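Local coordinates for protein A putative transcriptional regulator (Rhodococcus sp., PDB 2HKU) that probably acts as a TetR-family transcriptional regulator that binds DNA through a helix-turn-helix motif, at residues 73-78 / 109-114; 66-71 / 115-120. One frame throughout, in Å; residues are numbered along the deposited sequence.

Contact 1: 73-78 / 109-114; sequences AAVLRA and PSVELF
V75 lies against the ring of F114, and S110 fits against A74 and A78. CG1 of V75 sits over one face of the F114 ring. It is 3.8 Å from the ring centroid and 19° off the ring normal, a CH-pi contact displaced toward the rim that carries CG. The V75 rotamer (chi1 77°) sets CG1 between the backbone N and the carbonyl carbon. The other branch, CG2, is anti to N and reaches the backbone of V111, with CG2 4.1 Å from V111 CA. The two branches of one valine thus reach V111 and F114. The F114 ring also touches I131, T134 and L135 of helix 125-152.

S110, on helix 108-120, meets A74 and A78 through its CB. This CB lies 3.4 Å from A74 O and 3.7 Å from A78 CB. The small side chains let the backbones come near, with V75 CA and S110 CA 5.0 Å apart. No direct hydrogen bond joins the segments. A water bridges them instead: it donates to A74 O at 2.6 Å and is hydrogen-bonded to S110 OG at 2.7 Å. A74 O also accepts from A78 N within its own helix, so the water is its second partner.

The axes of segments 73-78 and 109-114 approach to 7.9 Å, with 142° between their directions. The helices pack closely and run roughly antiparallel, inclined to each other. The contact joins helix 63-87, which follows the predicted helix-turn-helix, to helix 108-120 of the C-terminal region, as in the all-helical TetR fold.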
ATOM      1  N   ALA A  73      14.525  -4.977  -7.690  1.00 22.80           N
ATOM      2  CA  ALA A  73      14.812  -6.385  -8.186  1.00 22.01           C
ATOM      3  C   ALA A  73      13.952  -7.431  -7.524  1.00 22.53           C
ATOM      4  O   ALA A  73      13.336  -8.257  -8.196  1.00 24.95           O
ATOM      5  CB  ALA A  73      16.256  -6.705  -8.054  1.00 24.18           C
ATOM      6  N   ALA A  74      13.788  -7.341  -6.202  1.00 23.12           N
ATOM      7  CA  ALA A  74      12.858  -8.246  -5.479  1.00 21.92           C
ATOM      8  C   ALA A  74      11.449  -8.242  -5.959  1.00 20.84           C
ATOM      9  O   ALA A  74      10.862  -9.276  -6.223  1.00 21.62           O
ATOM     10  CB  ALA A  74      12.919  -7.998  -3.918  1.00 22.72           C
ATOM     11  N   VAL A  75      10.819  -7.079  -6.072  1.00 20.21           N
ATOM     12  CA  VAL A  75       9.477  -7.063  -6.571  1.00 18.54           C
ATOM     13  C   VAL A  75       9.321  -7.443  -8.071  1.00 19.21           C
ATOM     14  O   VAL A  75       8.292  -8.002  -8.468  1.00 21.47           O
ATOM     15  CB  VAL A  75       8.710  -5.640  -6.288  1.00 15.34           C
ATOM     16  CG1 VAL A  75       9.179  -4.515  -7.306  1.00 16.06           C
ATOM     17  CG2 VAL A  75       7.250  -5.856  -6.404  1.00 18.06           C
ATOM     18  N   LEU A  76      10.264  -7.065  -8.915  1.00 19.23           N
ATOM     19  CA  LEU A  76      10.279  -7.507 -10.310  1.00 20.62           C
ATOM     20  C   LEU A  76      10.379  -9.030 -10.426  1.00 21.37           C
ATOM     21  O   LEU A  76       9.682  -9.665 -11.220  1.00 21.49           O
ATOM     22  CB  LEU A  76      11.497  -6.870 -11.019  1.00 18.73           C
ATOM     23  CG  LEU A  76      11.214  -5.360 -11.275  1.00 20.41           C
ATOM     24  CD1 LEU A  76      12.388  -4.695 -11.933  1.00 24.25           C
ATOM     25  CD2 LEU A  76      10.090  -5.287 -12.166  1.00 19.38           C
ATOM     26  N   ARG A  77      11.270  -9.576  -9.623  1.00 23.11           N
ATOM     27  CA  ARG A  77      11.453 -11.026  -9.626  1.00 26.55           C
ATOM     28  C   ARG A  77      10.213 -11.714  -9.079  1.00 25.32           C
ATOM     29  O   ARG A  77       9.666 -12.692  -9.672  1.00 26.09           O
ATOM     30  CB  ARG A  77      12.750 -11.355  -8.883  1.00 25.79           C
ATOM     31  CG  ARG A  77      14.011 -10.890  -9.692  1.00 31.49           C
ATOM     32  CD  ARG A  77      15.272 -11.664  -9.262  1.00 36.56           C
ATOM     33  NE  ARG A  77      16.379 -11.535 -10.270  1.00 46.79           N
ATOM     34  CZ  ARG A  77      17.334 -10.604 -10.246  1.00 48.16           C
ATOM     35  NH1 ARG A  77      17.369  -9.688  -9.289  1.00 50.31           N
ATOM     36  NH2 ARG A  77      18.258 -10.578 -11.195  1.00 49.71           N
ATOM     37  N   ALA A  78       9.706 -11.222  -7.937  1.00 25.23           N
ATOM     38  CA  ALA A  78       8.336 -11.663  -7.464  1.00 23.85           C
ATOM     39  C   ALA A  78       7.227 -11.577  -8.463  1.00 23.27           C
ATOM     40  O   ALA A  78       6.440 -12.499  -8.602  1.00 25.38           O
ATOM     41  CB  ALA A  78       7.912 -10.908  -6.183  1.00 25.64           C
ATOM     42  N   PRO A 109       6.872 -10.694   1.091  1.00 26.50           N
ATOM     43  CA  PRO A 109       8.029  -9.927   1.594  1.00 25.30           C
ATOM     44  C   PRO A 109       8.766  -9.055   0.528  1.00 26.15           C
ATOM     45  O   PRO A 109       9.289  -7.972   0.870  1.00 24.92           O
ATOM     46  CB  PRO A 109       8.971 -11.037   2.130  1.00 26.67           C
ATOM     47  CG  PRO A 109       8.071 -12.060   2.526  1.00 27.47           C
ATOM     48  CD  PRO A 109       7.013 -12.116   1.461  1.00 27.04           C
ATOM     49  N   SER A 110       8.842  -9.535  -0.742  1.00 24.46           N
ATOM     50  CA  SER A 110       9.380  -8.716  -1.849  1.00 24.50           C
ATOM     51  C   SER A 110       8.524  -7.489  -2.181  1.00 23.51           C
ATOM     52  O   SER A 110       9.061  -6.405  -2.321  1.00 24.84           O
ATOM     53  CB  SER A 110       9.566  -9.648  -3.093  1.00 24.40           C
ATOM     54  OG  SER A 110      10.576 -10.601  -2.779  1.00 24.60           O
ATOM     55  N   VAL A 111       7.195  -7.655  -2.316  1.00 25.02           N
ATOM     56  CA  VAL A 111       6.266  -6.502  -2.501  1.00 25.04           C
ATOM     57  C   VAL A 111       6.410  -5.551  -1.292  1.00 24.78           C
ATOM     58  O   VAL A 111       6.393  -4.301  -1.420  1.00 24.06           O
ATOM     59  CB  VAL A 111       4.796  -6.950  -2.597  1.00 25.39           C
ATOM     60  CG1 VAL A 111       3.838  -5.758  -2.761  1.00 26.18           C
ATOM     61  CG2 VAL A 111       4.605  -7.944  -3.747  1.00 26.35           C
ATOM     62  N   GLU A 112       6.430  -6.137  -0.102  1.00 23.86           N
ATOM     63  CA  GLU A 112       6.498  -5.339   1.117  1.00 23.92           C
ATOM     64  C   GLU A 112       7.819  -4.538   1.201  1.00 22.54           C
ATOM     65  O   GLU A 112       7.813  -3.322   1.472  1.00 23.52           O
ATOM     66  CB  GLU A 112       6.271  -6.217   2.342  1.00 24.19           C
ATOM     67  CG  GLU A 112       6.555  -5.489   3.645  1.00 27.71           C
ATOM     68  CD  GLU A 112       6.547  -6.402   4.851  1.00 36.21           C
ATOM     69  OE1 GLU A 112       6.058  -7.590   4.762  1.00 36.91           O
ATOM     70  OE2 GLU A 112       7.037  -5.913   5.887  1.00 35.79           O
ATOM     71  N   LEU A 113       8.947  -5.149   0.906  1.00 20.79           N
ATOM     72  CA  LEU A 113      10.159  -4.351   0.737  1.00 22.60           C
ATOM     73  C   LEU A 113      10.069  -3.189  -0.278  1.00 21.49           C
ATOM     74  O   LEU A 113      10.625  -2.076  -0.037  1.00 21.32           O
ATOM     75  CB  LEU A 113      11.328  -5.244   0.311  1.00 23.35           C
ATOM     76  CG  LEU A 113      12.746  -4.793   0.397  1.00 25.42           C
ATOM     77  CD1 LEU A 113      12.996  -4.473   1.899  1.00 28.53           C
ATOM     78  CD2 LEU A 113      13.639  -5.959  -0.042  1.00 26.79           C
ATOM     79  N   PHE A 114       9.401  -3.421  -1.412  1.00 20.92           N
ATOM     80  CA  PHE A 114       9.354  -2.419  -2.445  1.00 20.11           C
ATOM     81  C   PHE A 114       8.413  -1.298  -1.964  1.00 20.87           C
ATOM     82  O   PHE A 114       8.675  -0.128  -2.231  1.00 20.03           O
ATOM     83  CB  PHE A 114       8.750  -3.026  -3.721  1.00 20.90           C
ATOM     84  CG  PHE A 114       8.571  -2.016  -4.838  1.00 23.14           C
ATOM     85  CD1 PHE A 114       9.664  -1.312  -5.354  1.00 20.84           C
ATOM     86  CD2 PHE A 114       7.296  -1.814  -5.399  1.00 22.89           C
ATOM     87  CE1 PHE A 114       9.502  -0.395  -6.407  1.00 27.01           C
ATOM     88  CE2 PHE A 114       7.117  -0.943  -6.463  1.00 23.67           C
ATOM     89  CZ  PHE A 114       8.183  -0.183  -6.974  1.00 24.19           C
TER
HETATM   90  O   HOH W   1      11.707 -11.445  -5.030  1.00 33.73           O

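Contact 2: 66-71 / 115-120; sequences LFVEVA and TSAMLM. With EDO (1,2-ethanediol), chain H.
This is a buried, apolar helix-to-helix contact between F67, V68 and A71 on helix 63-87 and A117 and M120 on helix 108-120. It joins the part of helix 63-87 nearer its N-terminal end to the C-terminal half of helix 108-120. The two segments run roughly antiparallel, at 139°, with their axes 9.2 Å apart.

F67 turns its ring edge to the facing helix. Its CE2 lies 3.9 Å from A117 CA, near the ring plane, and S116 CB also meets this edge. The F67 ring packs edge-to-face with F33 of helix 21-36 as well. M120, a selenomethionine, curls back toward F67 and V68. Its CG lies between the backbone N and the carbonyl carbon (chi1 52°), and the chain bends again at the next two torsions. SE stands 5.3 Å from the F67 ring centroid in an oblique Met-aromatic contact. The same SE is 3.6 Å from V68 CG2, and CE is 4.0 Å from F67 CD2. One turn on from F67, toward contact 1, A71 CB and A117 CB meet at 3.5 Å, tighter than usual for two carbons.

On another side of helix 108-120, a 1,2-ethanediol, probably from the crystallisation liquor, donates from O2 to S116 O at 3.1 Å. It is also hydrogen-bonded to S116 O of the second subunit.

No hydrogen bond or salt bridge crosses between the segments. Their cohesion therefore rests on shape fit and dispersion, with the polarisable selenium touching both the F67 ring, obliquely, and a valine methyl.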
ATOM      1  N   LEU A  66      21.744   0.861  -2.509  1.00 29.84           N
ATOM      2  CA  LEU A  66      21.636  -0.633  -2.387  1.00 29.03           C
ATOM      3  C   LEU A  66      20.213  -1.128  -2.000  1.00 27.98           C
ATOM      4  O   LEU A  66      19.696  -2.012  -2.650  1.00 27.13           O
ATOM      5  CB  LEU A  66      22.683  -1.223  -1.441  1.00 28.82           C
ATOM      6  CG  LEU A  66      22.802  -2.768  -1.233  1.00 28.37           C
ATOM      7  CD1 LEU A  66      22.971  -3.550  -2.497  1.00 25.79           C
ATOM      8  CD2 LEU A  66      23.925  -3.078  -0.271  1.00 28.78           C
ATOM      9  N   PHE A  67      19.590  -0.507  -0.976  1.00 26.33           N
ATOM     10  CA  PHE A  67      18.294  -0.888  -0.502  1.00 23.30           C
ATOM     11  C   PHE A  67      17.254  -0.722  -1.619  1.00 24.48           C
ATOM     12  O   PHE A  67      16.481  -1.642  -1.873  1.00 20.37           O
ATOM     13  CB  PHE A  67      17.826   0.019   0.664  1.00 25.84           C
ATOM     14  CG  PHE A  67      16.504  -0.425   1.241  1.00 23.89           C
ATOM     15  CD1 PHE A  67      16.452  -1.589   2.030  1.00 23.33           C
ATOM     16  CD2 PHE A  67      15.364   0.191   0.905  1.00 23.79           C
ATOM     17  CE1 PHE A  67      15.277  -2.050   2.555  1.00 25.68           C
ATOM     18  CE2 PHE A  67      14.154  -0.208   1.453  1.00 22.13           C
ATOM     19  CZ  PHE A  67      14.082  -1.310   2.256  1.00 28.83           C
ATOM     20  N   VAL A  68      17.202   0.471  -2.252  1.00 21.84           N
ATOM     21  CA  VAL A  68      16.218   0.626  -3.301  1.00 23.69           C
ATOM     22  C   VAL A  68      16.482  -0.357  -4.485  1.00 23.61           C
ATOM     23  O   VAL A  68      15.529  -0.931  -5.049  1.00 22.68           O
ATOM     24  CB  VAL A  68      16.095   2.168  -3.773  1.00 24.62           C
ATOM     25  CG1 VAL A  68      15.157   2.279  -4.965  1.00 22.32           C
ATOM     26  CG2 VAL A  68      15.640   3.005  -2.612  1.00 21.76           C
ATOM     27  N   GLU A  69      17.740  -0.540  -4.902  1.00 24.12           N
ATOM     28  CA  GLU A  69      17.941  -1.449  -6.022  1.00 25.72           C
ATOM     29  C   GLU A  69      17.484  -2.858  -5.643  1.00 24.47           C
ATOM     30  O   GLU A  69      16.801  -3.521  -6.423  1.00 25.45           O
ATOM     31  CB  GLU A  69      19.399  -1.531  -6.447  1.00 25.15           C
ATOM     32  CG  GLU A  69      19.802  -0.358  -7.263  1.00 29.25           C
ATOM     33  CD  GLU A  69      21.171  -0.531  -7.823  1.00 30.80           C
ATOM     34  OE1 GLU A  69      21.663  -1.682  -7.982  1.00 29.91           O
ATOM     35  OE2 GLU A  69      21.736   0.502  -8.087  1.00 32.00           O
ATOM     36  N   VAL A  70      17.870  -3.309  -4.448  1.00 24.26           N
ATOM     37  CA  VAL A  70      17.437  -4.626  -3.938  1.00 24.19           C
ATOM     38  C   VAL A  70      15.909  -4.760  -3.944  1.00 23.66           C
ATOM     39  O   VAL A  70      15.343  -5.859  -4.312  1.00 22.22           O
ATOM     40  CB  VAL A  70      18.036  -4.863  -2.494  1.00 24.01           C
ATOM     41  CG1 VAL A  70      17.312  -5.934  -1.727  1.00 25.00           C
ATOM     42  CG2 VAL A  70      19.562  -5.124  -2.557  1.00 28.06           C
ATOM     43  N   ALA A  71      15.222  -3.664  -3.513  1.00 21.76           N
ATOM     44  CA  ALA A  71      13.779  -3.680  -3.364  1.00 22.21           C
ATOM     45  C   ALA A  71      13.083  -3.770  -4.723  1.00 21.98           C
ATOM     46  O   ALA A  71      12.178  -4.551  -4.915  1.00 22.42           O
ATOM     47  CB  ALA A  71      13.289  -2.421  -2.567  1.00 21.42           C
ATOM     48  N   THR A 115       7.301  -1.653  -1.300  1.00 21.81           N
ATOM     49  CA  THR A 115       6.454  -0.608  -0.610  1.00 22.17           C
ATOM     50  C   THR A 115       7.275   0.253   0.392  1.00 21.50           C
ATOM     51  O   THR A 115       7.085   1.503   0.442  1.00 23.82           O
ATOM     52  CB  THR A 115       5.088  -1.180   0.037  1.00 20.26           C
ATOM     53  OG1 THR A 115       5.385  -1.989   1.183  1.00 26.39           O
ATOM     54  CG2 THR A 115       4.304  -1.930  -0.967  1.00 16.62           C
ATOM     55  N   SER A 116       8.189  -0.370   1.150  1.00 20.54           N
ATOM     56  CA  SER A 116       9.070   0.375   2.087  1.00 22.07           C
ATOM     57  C   SER A 116      10.013   1.246   1.339  1.00 21.65           C
ATOM     58  O   SER A 116      10.218   2.466   1.703  1.00 21.96           O
ATOM     59  CB  SER A 116       9.852  -0.520   3.034  1.00 22.48           C
ATOM     60  OG  SER A 116       8.866  -1.132   3.853  1.00 29.51           O
ATOM     61  N   ALA A 117      10.541   0.684   0.248  1.00 20.81           N
ATOM     62  CA  ALA A 117      11.358   1.518  -0.645  1.00 22.72           C
ATOM     63  C   ALA A 117      10.600   2.764  -1.220  1.00 22.83           C
ATOM     64  O   ALA A 117      11.206   3.831  -1.310  1.00 22.65           O
ATOM     65  CB  ALA A 117      11.983   0.729  -1.792  1.00 22.55           C
HETATM   66  N   MSE A 118       9.350   2.618  -1.685  1.00 23.59           N
HETATM   67  CA  MSE A 118       8.615   3.750  -2.260  1.00 23.80           C
HETATM   68  C   MSE A 118       8.348   4.859  -1.210  1.00 24.91           C
HETATM   69  O   MSE A 118       8.205   6.061  -1.550  1.00 23.89           O
HETATM   70  CB  MSE A 118       7.225   3.328  -2.780  1.00 23.44           C
HETATM   71  CG  MSE A 118       7.238   2.490  -4.071  1.00 21.80           C
HETATM   72 SE   MSE A 118       5.541   2.172  -4.876  0.70 26.82          SE
HETATM   73  CE  MSE A 118       5.014   0.461  -3.997  1.00 24.82           C
ATOM     74  N   LEU A 119       8.155   4.425   0.018  1.00 26.51           N
ATOM     75  CA  LEU A 119       7.945   5.326   1.130  1.00 30.82           C
ATOM     76  C   LEU A 119       9.210   6.083   1.544  1.00 33.13           C
ATOM     77  O   LEU A 119       9.100   7.201   2.143  1.00 35.03           O
ATOM     78  CB  LEU A 119       7.351   4.602   2.321  1.00 27.94           C
ATOM     79  CG  LEU A 119       5.924   4.174   2.159  1.00 32.34           C
ATOM     80  CD1 LEU A 119       5.590   3.241   3.319  1.00 33.11           C
ATOM     81  CD2 LEU A 119       4.946   5.339   2.048  1.00 33.12           C
HETATM   82  N   MSE A 120      10.386   5.506   1.332  1.00 35.79           N
HETATM   83  CA  MSE A 120      11.590   6.192   1.810  1.00 39.70           C
HETATM   84  C   MSE A 120      12.293   7.049   0.790  1.00 41.92           C
HETATM   85  O   MSE A 120      13.288   7.693   1.131  1.00 41.80           O
HETATM   86  CB  MSE A 120      12.591   5.323   2.606  1.00 39.77           C
HETATM   87  CG  MSE A 120      13.090   4.005   2.009  1.00 41.10           C
HETATM   88 SE   MSE A 120      14.275   4.108   0.477  0.60 48.60          SE
HETATM   89  CE  MSE A 120      15.938   4.144   1.528  1.00 37.97           C
TER
HETATM   90  C1  EDO H 306       8.254   2.529   6.666  1.00 38.67           C
HETATM   91  O1  EDO H 306       8.004   2.109   8.071  1.00 29.18           O
HETATM   92  C2  EDO H 306       9.240   1.755   5.731  1.00 38.35           C
HETATM   93  O2  EDO H 306       9.894   2.683   4.732  1.00 43.25           O

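Overall arrangement
Both contacts join the same two helices, 63-87 and 108-120. Their centres are about 9 Å apart. Along the chain the order is 66-71, 73-78, 109-114, 115-120. The helices run roughly antiparallel, so the inner pair makes contact 1 and the outer pair contact 2. The two touch each other directly: L113 CD1 lies 3.4 Å from F67 CZ, and L113 also packs on V70 and A71. They form one continuous interface. Contact 1 lies nearer the centre of the chain, about 4 Å from it between centres, against about 11 Å for contact 2. The shared interface ties the helix that follows the predicted DNA-binding motif to the C-terminal region, where S116 and L119 also pack on L119 of the second subunit.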